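Long-range contacts in putative citrate lyase (Ralstonia eutropha, PDB 3QQW), which is probably a magnesium-dependent lyase of the HpcH/HpaI aldolase/citrate lyase family, perhaps acting on (S)-citramalyl-CoA: residues E26-S31 with T52-D57; A87-P92 with I115-A120; P147-I152 with I170-F175. All blocks are in the same frame, centred on the assembly; numbering follows the deposited sequence.

Overall arrangement
All three contacts are buried pairings of neighbouring parallel strands in one closed eight-stranded barrel. Contact 1 joins strands 25-29 and 49-54, contact 2 strands 85-88 and 115-117, and contact 3 strands 148-152 and 170-175. Contacts 1 and 2 meet through the Asp54-Arg88 salt bridge; contacts 2 and 3 adjoin through strands 115-117 and 148-152, whose backbones are probably hydrogen-bonded. Contact 3 is most central, its centre about 6 Å from that of the chain against about 12 Å for the others' centres, and has an aliphatic face and, on the other, a His149-Glu171 bond. Contacts 1 and 2 run into partly exposed loops, where charged groups gather near the predicted magnesium and substrate site.

Contact 1: residues E26-S31 with T52-D57; sequences EHFAGS and TCDCED
Strands 25-29 and 49-54 are the first two of the TIM barrel, and helix 32-45 makes the beta-alpha-beta crossover between them. Their axes in residues 26-29 and 52-54 come within 4.9 Å, and a parallel ladder joins them: Thr52 N donates to His27 O over 2.7 Å, Ala29 N to Thr52 O over 3.1 Å, and Asp54 N to Ala29 O over 2.9 Å.

Packing is tightest around Thr52, on the face it shares with Phe28. Its CB sits over the middle of the Phe28 ring, 3.7 Å from the centroid and only 9° off the normal, a CH-pi contact, while Thr52 CG2 reaches Phe28 CE2 at 3.5 Å. The other branch, OG1, lies beside the backbone N and donates to Glu26 OE2 over 2.6 Å, meeting that oxygen from 55° above the carboxylate plane; Glu26 gets there with CG anti to its backbone N and an extended chain. Tyr114 also bonds Thr52 OG1, and Arg251 forms a salt bridge with Glu26 OE1. Ala29 and Cys53 point to the other face, against helix 32-45.

Toward the strand ends the contact loosens. Gly30, partly exposed, meets Asp54 chiefly by CA against its O, and residues 55-57 form a loop without close contact to 26-31, its Asp57 exposed and poorly ordered.

Asp54 links the two regions: OD2 lies at the Phe28 ring edge and in a salt bridge with Arg88, while OD1 accepts from Asp57 N in an Asx motif. With both oxygens so engaged, this buried carboxylate is probably ionised and helps set Arg88, predicted to bind substrate.

Contact 2: residues A87-P92 with I115-A120; sequences ARIHDP and ITVPKA
Strand 85-88, helix 97-107 and strand 115-117 form one beta-alpha-beta unit of the TIM barrel, and this contact joins its two strands and the loops that follow them. The parallel ladder is short. Thr116 N donates to Ala87 O over 2.8 Å, and Ile89 N returns a bond to Thr116 O, met nearly along the C=O axis at 165°.

Arg88, predicted to bind substrate, shares a face with Thr116. Its CB lies 3.8 Å from Thr116 CB; CG, anti to the backbone N, passes Thr116 O at 3.7 Å; CD then reaches Pro118 CB at 3.9 Å, with Thr116 CG2 also nearby. At chi3 (57°) the chain bends, and NE comes close to Asp54 OD1. Beyond CZ, NH2 makes a salt bridge with Asp54 OD2, whereas NH1 has a long, weak ion pair with Glu56 and stands 5.3 Å from Lys119 NZ. Two like charges this close are presumably balanced by the surrounding carboxylates: Lys119 NZ forms salt bridges with Glu56 and Asp179, the latter a predicted magnesium ligand.

The opposite face carries Ala87 and Ile115; just past the strand end Ile89 CG2 meets Ile115 CG2 at 3.9 Å, and helix 97-107 packs against both isoleucines.

Beyond the strands the loops still run together. Pro118 lays its ring CG and CD against Ile89 O, and its own carbonyl O lies 3.1 Å from Pro92 CD. Lys119, with a positive phi of 48°, turns the chain and offers its N to Glu153. Asp91 sets CB against Lys119 CB; its OD2, bonded to Ser93, also meets a water that lies 2.7 Å from Lys119 O.

Contact 3: residues P147-I152 with I170-F175; sequences PVHVLI and IEVLDF
A beta bulge interrupts the parallel pairing of strands 148-152 and 170-175 in the TIM barrel: Val148 pairs with Ile170, but His149 with Val172, so Glu171 is the extra residue. At the bulge Glu171 N donates to Val148 O over 2.9 Å; beyond it the ladder is regular, ending with Ile152 N bonded to Asp174 O at 2.7 Å and a nearly straight 177°.

From the bulge the Glu171 side chain reaches His149. NE2 of His149 donates to Glu171 OE2 over 2.8 Å, with the oxygen 1° from the ring plane and using its anti lone pair. Over one face of the ring sits Val172 CG2, 3.6 Å from the centroid and 12° off the normal, a CH-pi contact. A water bonded to His149 ND1 in the ring plane, at 2.8 Å, donates to Asp174 OD2. The two edge bonds, the methyl and the stacked Tyr114 together probably hold the imidazole's tilt and rotation; Glu26 OE1 adds a weak bond at ND1. Asp174 OD1 is hydrogen-bonded to Trp253 NE1, and Asp174 CB packs on Leu151 CD1.

The other face is aliphatic: Val150 CG2 touches Ile170 CD1 at 3.7 Å, and Val150 CB meets Leu173 CD2 at 4.0 Å. Helices 161-164 and 202-217 pack against this face, while strand 115-117 flanks strand 148-152.

Contact 1: residues E26-S31 with T52-D57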
loop_
_atom_site.group_PDB
_atom_site.type_symbol
_atom_site.label_atom_id
_atom_site.label_comp_id
_atom_site.label_asym_id
_atom_site.label_seq_id
_atom_site.Cartn_x
_atom_site.Cartn_y
_atom_site.Cartn_z
ATOM N N GLU C 26 21.877 13.327 -9.021
ATOM C CA GLU C 26 21.475 14.723 -9.121
ATOM C C GLU C 26 22.111 15.482 -7.984
ATOM O O GLU C 26 21.722 15.293 -6.826
ATOM C CB GLU C 26 19.946 14.874 -9.109
ATOM C CG GLU C 26 19.505 16.275 -9.504
ATOM C CD GLU C 26 18.007 16.479 -9.510
ATOM O OE1 GLU C 26 17.336 15.825 -10.333
ATOM O OE2 GLU C 26 17.502 17.295 -8.706
ATOM N N HIS C 27 23.110 16.310 -8.309
ATOM C CA HIS C 27 23.875 17.057 -7.317
ATOM C C HIS C 27 23.294 18.461 -7.102
ATOM O O HIS C 27 23.017 19.175 -8.062
ATOM C CB HIS C 27 25.344 17.131 -7.728
ATOM C CG HIS C 27 26.210 17.742 -6.685
ATOM N ND1 HIS C 27 26.561 17.044 -5.536
ATOM C CD2 HIS C 27 26.745 18.981 -6.628
ATOM C CE1 HIS C 27 27.297 17.880 -4.825
ATOM N NE2 HIS C 27 27.438 19.056 -5.443
ATOM N N PHE C 28 23.077 18.837 -5.831
ATOM C CA PHE C 28 22.560 20.156 -5.466
ATOM C C PHE C 28 23.680 21.090 -5.082
ATOM O O PHE C 28 24.625 20.656 -4.436
ATOM C CB PHE C 28 21.562 20.042 -4.307
ATOM C CG PHE C 28 20.211 19.612 -4.801
ATOM C CD1 PHE C 28 20.019 18.337 -5.337
ATOM C CD2 PHE C 28 19.129 20.479 -4.751
ATOM C CE1 PHE C 28 18.781 17.955 -5.826
ATOM C CE2 PHE C 28 17.868 20.071 -5.184
ATOM C CZ PHE C 28 17.709 18.823 -5.731
ATOM N N ALA C 29 23.553 22.374 -5.482
ATOM C CA ALA C 29 24.482 23.497 -5.228
ATOM C C ALA C 29 23.638 24.778 -5.170
ATOM O O ALA C 29 22.823 25.013 -6.065
ATOM C CB ALA C 29 25.558 23.583 -6.313
ATOM N N GLY C 30 23.778 25.529 -4.086
ATOM C CA GLY C 30 22.983 26.718 -3.812
ATOM C C GLY C 30 23.676 28.038 -4.044
ATOM O O GLY C 30 23.000 29.053 -4.145
ATOM N N SER C 31 25.014 28.060 -4.089
ATOM C CA SER C 31 25.775 29.281 -4.321
ATOM C C SER C 31 26.375 29.292 -5.723
ATOM O O SER C 31 26.597 28.226 -6.299
ATOM C CB SER C 31 26.882 29.403 -3.283
ATOM O OG SER C 31 27.894 28.435 -3.508
ATOM N N THR C 52 21.458 20.556 -9.809
ATOM C CA THR C 52 20.289 21.345 -9.472
ATOM C C THR C 52 20.753 22.595 -8.756
ATOM O O THR C 52 21.375 22.518 -7.696
ATOM C CB THR C 52 19.222 20.566 -8.659
ATOM O OG1 THR C 52 18.904 19.370 -9.352
ATOM C CG2 THR C 52 17.947 21.368 -8.476
ATOM N N CYS C 53 20.484 23.741 -9.363
ATOM C CA CYS C 53 20.760 25.049 -8.771
ATOM C C CYS C 53 19.637 25.310 -7.834
ATOM O O CYS C 53 18.472 25.408 -8.238
ATOM C CB CYS C 53 20.885 26.128 -9.838
ATOM S SG CYS C 53 22.050 25.716 -11.146
ATOM N N ASP C 54 19.952 25.217 -6.568
ATOM C CA ASP C 54 18.959 25.311 -5.533
ATOM C C ASP C 54 18.555 26.762 -5.242
ATOM O O ASP C 54 19.390 27.520 -4.817
ATOM C CB ASP C 54 19.488 24.622 -4.279
ATOM C CG ASP C 54 18.384 24.155 -3.355
ATOM O OD1 ASP C 54 17.210 24.558 -3.573
ATOM O OD2 ASP C 54 18.685 23.399 -2.415
ATOM N N CYS C 55 17.288 27.139 -5.487
ATOM C CA CYS C 55 16.746 28.471 -5.156
ATOM C C CYS C 55 16.117 28.357 -3.814
ATOM O O CYS C 55 16.510 29.093 -2.905
ATOM C CB CYS C 55 15.747 28.981 -6.196
ATOM S SG CYS C 55 16.507 29.567 -7.727
ATOM N N GLU C 56 15.214 27.343 -3.676
ATOM C CA GLU C 56 14.451 26.942 -2.495
ATOM C C GLU C 56 15.261 27.064 -1.205
ATOM O O GLU C 56 14.832 27.789 -0.298
ATOM C CB GLU C 56 13.932 25.501 -2.646
ATOM C CG GLU C 56 12.617 25.279 -1.931
ATOM C CD GLU C 56 12.560 24.150 -0.922
ATOM O OE1 GLU C 56 13.141 23.068 -1.179
ATOM O OE2 GLU C 56 11.864 24.329 0.105
ATOM N N ASP C 57 16.425 26.374 -1.128
ATOM C CA ASP C 57 17.310 26.430 0.040
ATOM C C ASP C 57 18.381 27.510 -0.143
ATOM O O ASP C 57 18.734 28.177 0.840
ATOM C CB ASP C 57 17.974 25.062 0.337
ATOM C CG ASP C 57 17.080 23.963 0.910
ATOM O OD1 ASP C 57 15.913 24.263 1.272
ATOM O OD2 ASP C 57 17.556 22.804 1.014
#

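Contact 2: residues A87-P92 with I115-A120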
loop_
_atom_site.group_PDB
_atom_site.type_symbol
_atom_site.label_atom_id
_atom_site.label_comp_id
_atom_site.label_asym_id
_atom_site.label_seq_id
_atom_site.Cartn_x
_atom_site.Cartn_y
_atom_site.Cartn_z
ATOM N N ALA C 87 16.970 23.684 -11.992
ATOM C CA ALA C 87 16.815 24.566 -10.841
ATOM C C ALA C 87 15.673 24.143 -9.955
ATOM O O ALA C 87 14.629 23.742 -10.448
ATOM C CB ALA C 87 16.597 26.000 -11.299
ATOM N N ARG C 88 15.849 24.262 -8.647
ATOM C CA ARG C 88 14.757 24.018 -7.714
ATOM C C ARG C 88 14.220 25.377 -7.347
ATOM O O ARG C 88 14.937 26.179 -6.767
ATOM C CB ARG C 88 15.158 23.191 -6.462
ATOM C CG ARG C 88 14.012 23.201 -5.446
ATOM C CD ARG C 88 14.029 22.192 -4.332
ATOM N NE ARG C 88 15.230 22.251 -3.509
ATOM C CZ ARG C 88 15.512 21.384 -2.533
ATOM N NH1 ARG C 88 14.642 20.429 -2.207
ATOM N NH2 ARG C 88 16.653 21.487 -1.853
ATOM N N ILE C 89 12.965 25.640 -7.698
ATOM C CA ILE C 89 12.268 26.874 -7.383
ATOM C C ILE C 89 11.649 26.713 -5.996
ATOM O O ILE C 89 11.715 25.642 -5.430
ATOM C CB ILE C 89 11.210 27.151 -8.510
ATOM C CG1 ILE C 89 10.077 26.053 -8.520
ATOM C CG2 ILE C 89 11.930 27.264 -9.890
ATOM C CD1 ILE C 89 8.845 26.350 -9.360
ATOM N N HIS C 90 11.031 27.748 -5.465
ATOM C CA HIS C 90 10.333 27.729 -4.188
ATOM C C HIS C 90 9.004 26.933 -4.304
ATOM O O HIS C 90 8.506 26.715 -5.408
ATOM C CB HIS C 90 10.078 29.181 -3.716
ATOM C CG HIS C 90 11.334 29.876 -3.262
ATOM N ND1 HIS C 90 12.150 30.576 -4.156
ATOM C CD2 HIS C 90 11.905 29.919 -2.036
ATOM C CE1 HIS C 90 13.153 31.042 -3.437
ATOM N NE2 HIS C 90 13.040 30.681 -2.153
ATOM N N ASP C 91 8.436 26.502 -3.159
ATOM C CA ASP C 91 7.236 25.693 -3.148
ATOM C C ASP C 91 5.980 26.466 -3.645
ATOM O O ASP C 91 5.987 27.702 -3.655
ATOM C CB ASP C 91 7.019 25.094 -1.759
ATOM C CG ASP C 91 6.602 26.077 -0.724
ATOM O OD1 ASP C 91 7.489 26.632 -0.043
ATOM O OD2 ASP C 91 5.390 26.288 -0.579
ATOM N N PRO C 92 4.892 25.754 -4.046
ATOM C CA PRO C 92 3.709 26.448 -4.594
ATOM C C PRO C 92 3.005 27.435 -3.654
ATOM O O PRO C 92 2.169 28.220 -4.119
ATOM C CB PRO C 92 2.760 25.296 -4.947
ATOM C CG PRO C 92 3.654 24.111 -5.168
ATOM C CD PRO C 92 4.733 24.283 -4.141
ATOM N N ILE C 115 12.966 21.814 -14.021
ATOM C CA ILE C 115 12.584 22.592 -12.854
ATOM C C ILE C 115 12.134 21.591 -11.801
ATOM O O ILE C 115 11.315 20.709 -12.076
ATOM C CB ILE C 115 11.516 23.679 -13.156
ATOM C CG1 ILE C 115 12.165 24.851 -13.895
ATOM C CG2 ILE C 115 10.810 24.162 -11.877
ATOM C CD1 ILE C 115 11.204 25.688 -14.587
ATOM N N THR C 116 12.705 21.717 -10.604
ATOM C CA THR C 116 12.364 20.909 -9.445
ATOM C C THR C 116 11.355 21.715 -8.629
ATOM O O THR C 116 11.617 22.868 -8.260
ATOM C CB THR C 116 13.607 20.497 -8.704
ATOM O OG1 THR C 116 14.398 19.702 -9.582
ATOM C CG2 THR C 116 13.294 19.702 -7.455
ATOM N N VAL C 117 10.176 21.118 -8.415
ATOM C CA VAL C 117 9.059 21.736 -7.687
ATOM C C VAL C 117 8.965 21.072 -6.303
ATOM O O VAL C 117 8.672 19.871 -6.195
ATOM C CB VAL C 117 7.735 21.621 -8.490
ATOM C CG1 VAL C 117 6.568 22.257 -7.753
ATOM C CG2 VAL C 117 7.881 22.189 -9.888
ATOM N N PRO C 118 9.147 21.852 -5.233
ATOM C CA PRO C 118 9.140 21.251 -3.895
ATOM C C PRO C 118 7.842 21.452 -3.114
ATOM O O PRO C 118 7.055 22.350 -3.415
ATOM C CB PRO C 118 10.262 22.014 -3.192
ATOM C CG PRO C 118 10.179 23.378 -3.778
ATOM C CD PRO C 118 9.568 23.265 -5.168
ATOM N N LYS C 119 7.669 20.638 -2.055
ATOM C CA LYS C 119 6.643 20.777 -1.036
ATOM C C LYS C 119 5.204 21.004 -1.534
ATOM O O LYS C 119 4.426 21.663 -0.828
ATOM C CB LYS C 119 7.038 21.955 -0.125
ATOM C CG LYS C 119 7.889 21.582 1.075
ATOM C CD LYS C 119 8.691 22.802 1.556
ATOM C CE LYS C 119 10.000 22.444 2.227
ATOM N NZ LYS C 119 10.975 21.824 1.285
ATOM N N ALA C 120 4.820 20.455 -2.696
ATOM C CA ALA C 120 3.415 20.584 -3.116
ATOM C C ALA C 120 2.576 19.742 -2.178
ATOM O O ALA C 120 3.047 18.691 -1.717
ATOM C CB ALA C 120 3.213 20.146 -4.554
HETATM O O HOH W 1 3.086 24.015 -0.686
#

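Contact 3: residues P147-I152 with I170-F175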
loop_
_atom_site.group_PDB
_atom_site.type_symbol
_atom_site.label_atom_id
_atom_site.label_comp_id
_atom_site.label_asym_id
_atom_site.label_seq_id
_atom_site.Cartn_x
_atom_site.Cartn_y
_atom_site.Cartn_z
ATOM N N PRO C 147 11.153 19.962 -18.759
ATOM C CA PRO C 147 10.812 18.800 -17.918
ATOM C C PRO C 147 10.710 19.202 -16.458
ATOM O O PRO C 147 11.381 20.123 -16.025
ATOM C CB PRO C 147 11.977 17.840 -18.154
ATOM C CG PRO C 147 12.606 18.293 -19.442
ATOM C CD PRO C 147 12.475 19.784 -19.385
ATOM N N VAL C 148 9.821 18.563 -15.724
ATOM C CA VAL C 148 9.564 18.881 -14.320
ATOM C C VAL C 148 9.906 17.679 -13.428
ATOM O O VAL C 148 9.658 16.523 -13.793
ATOM C CB VAL C 148 8.083 19.342 -14.128
ATOM C CG1 VAL C 148 7.794 19.689 -12.683
ATOM C CG2 VAL C 148 7.752 20.526 -15.037
ATOM N N HIS C 149 10.498 17.989 -12.266
ATOM C CA HIS C 149 10.840 17.070 -11.175
ATOM C C HIS C 149 9.970 17.467 -10.019
ATOM O O HIS C 149 9.989 18.638 -9.611
ATOM C CB HIS C 149 12.322 17.133 -10.800
ATOM C CG HIS C 149 13.282 16.690 -11.867
ATOM N ND1 HIS C 149 14.612 16.449 -11.566
ATOM C CD2 HIS C 149 13.088 16.489 -13.196
ATOM C CE1 HIS C 149 15.184 16.109 -12.710
ATOM N NE2 HIS C 149 14.301 16.120 -13.724
ATOM N N VAL C 150 9.145 16.544 -9.532
ATOM C CA VAL C 150 8.205 16.876 -8.457
ATOM C C VAL C 150 8.591 16.164 -7.174
ATOM O O VAL C 150 8.733 14.940 -7.146
ATOM C CB VAL C 150 6.738 16.558 -8.876
ATOM C CG1 VAL C 150 5.754 16.881 -7.767
ATOM C CG2 VAL C 150 6.366 17.316 -10.138
ATOM N N LEU C 151 8.755 16.940 -6.103
ATOM C CA LEU C 151 9.008 16.371 -4.784
ATOM C C LEU C 151 7.729 15.808 -4.201
ATOM O O LEU C 151 6.693 16.485 -4.208
ATOM C CB LEU C 151 9.563 17.431 -3.823
ATOM C CG LEU C 151 11.084 17.557 -3.617
ATOM C CD1 LEU C 151 11.706 16.289 -3.091
ATOM C CD2 LEU C 151 11.756 18.054 -4.829
ATOM N N ILE C 152 7.803 14.568 -3.706
ATOM C CA ILE C 152 6.726 13.903 -2.963
ATOM C C ILE C 152 7.235 13.899 -1.546
ATOM O O ILE C 152 8.106 13.103 -1.207
ATOM C CB ILE C 152 6.359 12.512 -3.537
ATOM C CG1 ILE C 152 6.016 12.611 -5.073
ATOM C CG2 ILE C 152 5.229 11.858 -2.716
ATOM C CD1 ILE C 152 4.829 13.572 -5.492
ATOM N N ILE C 170 6.339 15.669 -16.488
ATOM C CA ILE C 170 7.066 15.196 -15.307
ATOM C C ILE C 170 7.976 14.079 -15.778
ATOM O O ILE C 170 7.540 13.163 -16.492
ATOM C CB ILE C 170 6.135 14.764 -14.133
ATOM C CG1 ILE C 170 5.266 15.958 -13.661
ATOM C CG2 ILE C 170 6.931 14.141 -12.937
ATOM C CD1 ILE C 170 4.208 15.569 -12.635
ATOM N N GLU C 171 9.249 14.171 -15.421
ATOM C CA GLU C 171 10.194 13.109 -15.774
ATOM C C GLU C 171 10.782 12.493 -14.507
ATOM O O GLU C 171 11.295 11.376 -14.571
ATOM C CB GLU C 171 11.286 13.587 -16.747
ATOM C CG GLU C 171 12.215 14.629 -16.157
ATOM C CD GLU C 171 13.432 14.976 -16.989
ATOM O OE1 GLU C 171 13.488 14.601 -18.183
ATOM O OE2 GLU C 171 14.316 15.670 -16.442
ATOM N N VAL C 172 10.667 13.182 -13.358
ATOM C CA VAL C 172 11.152 12.658 -12.084
ATOM C C VAL C 172 10.142 12.932 -10.954
ATOM O O VAL C 172 9.542 14.009 -10.896
ATOM C CB VAL C 172 12.559 13.201 -11.674
ATOM C CG1 VAL C 172 12.937 12.771 -10.265
ATOM C CG2 VAL C 172 13.651 12.804 -12.645
ATOM N N LEU C 173 9.992 11.942 -10.044
ATOM C CA LEU C 173 9.316 12.044 -8.755
ATOM C C LEU C 173 10.415 11.891 -7.730
ATOM O O LEU C 173 11.129 10.885 -7.726
ATOM C CB LEU C 173 8.181 11.040 -8.531
ATOM C CG LEU C 173 6.943 11.142 -9.438
ATOM C CD1 LEU C 173 5.873 10.170 -8.972
ATOM C CD2 LEU C 173 6.363 12.582 -9.461
ATOM N N ASP C 174 10.625 12.935 -6.916
ATOM C CA ASP C 174 11.676 12.945 -5.904
ATOM C C ASP C 174 11.122 12.630 -4.557
ATOM O O ASP C 174 10.147 13.247 -4.141
ATOM C CB ASP C 174 12.345 14.342 -5.856
ATOM C CG ASP C 174 13.143 14.728 -7.060
ATOM O OD1 ASP C 174 14.132 14.057 -7.339
ATOM O OD2 ASP C 174 12.813 15.760 -7.679
ATOM N N PHE C 175 11.753 11.728 -3.833
ATOM C CA PHE C 175 11.300 11.443 -2.459
ATOM C C PHE C 175 11.983 12.394 -1.465
ATOM O O PHE C 175 13.205 12.391 -1.340
ATOM C CB PHE C 175 11.547 9.986 -2.070
ATOM C CG PHE C 175 10.830 9.663 -0.787
ATOM C CD1 PHE C 175 9.441 9.575 -0.750
ATOM C CD2 PHE C 175 11.536 9.519 0.403
ATOM C CE1 PHE C 175 8.768 9.339 0.450
ATOM C CE2 PHE C 175 10.866 9.280 1.604
ATOM C CZ PHE C 175 9.485 9.178 1.618
HETATM O O HOH W 2 14.973 17.391 -8.983
#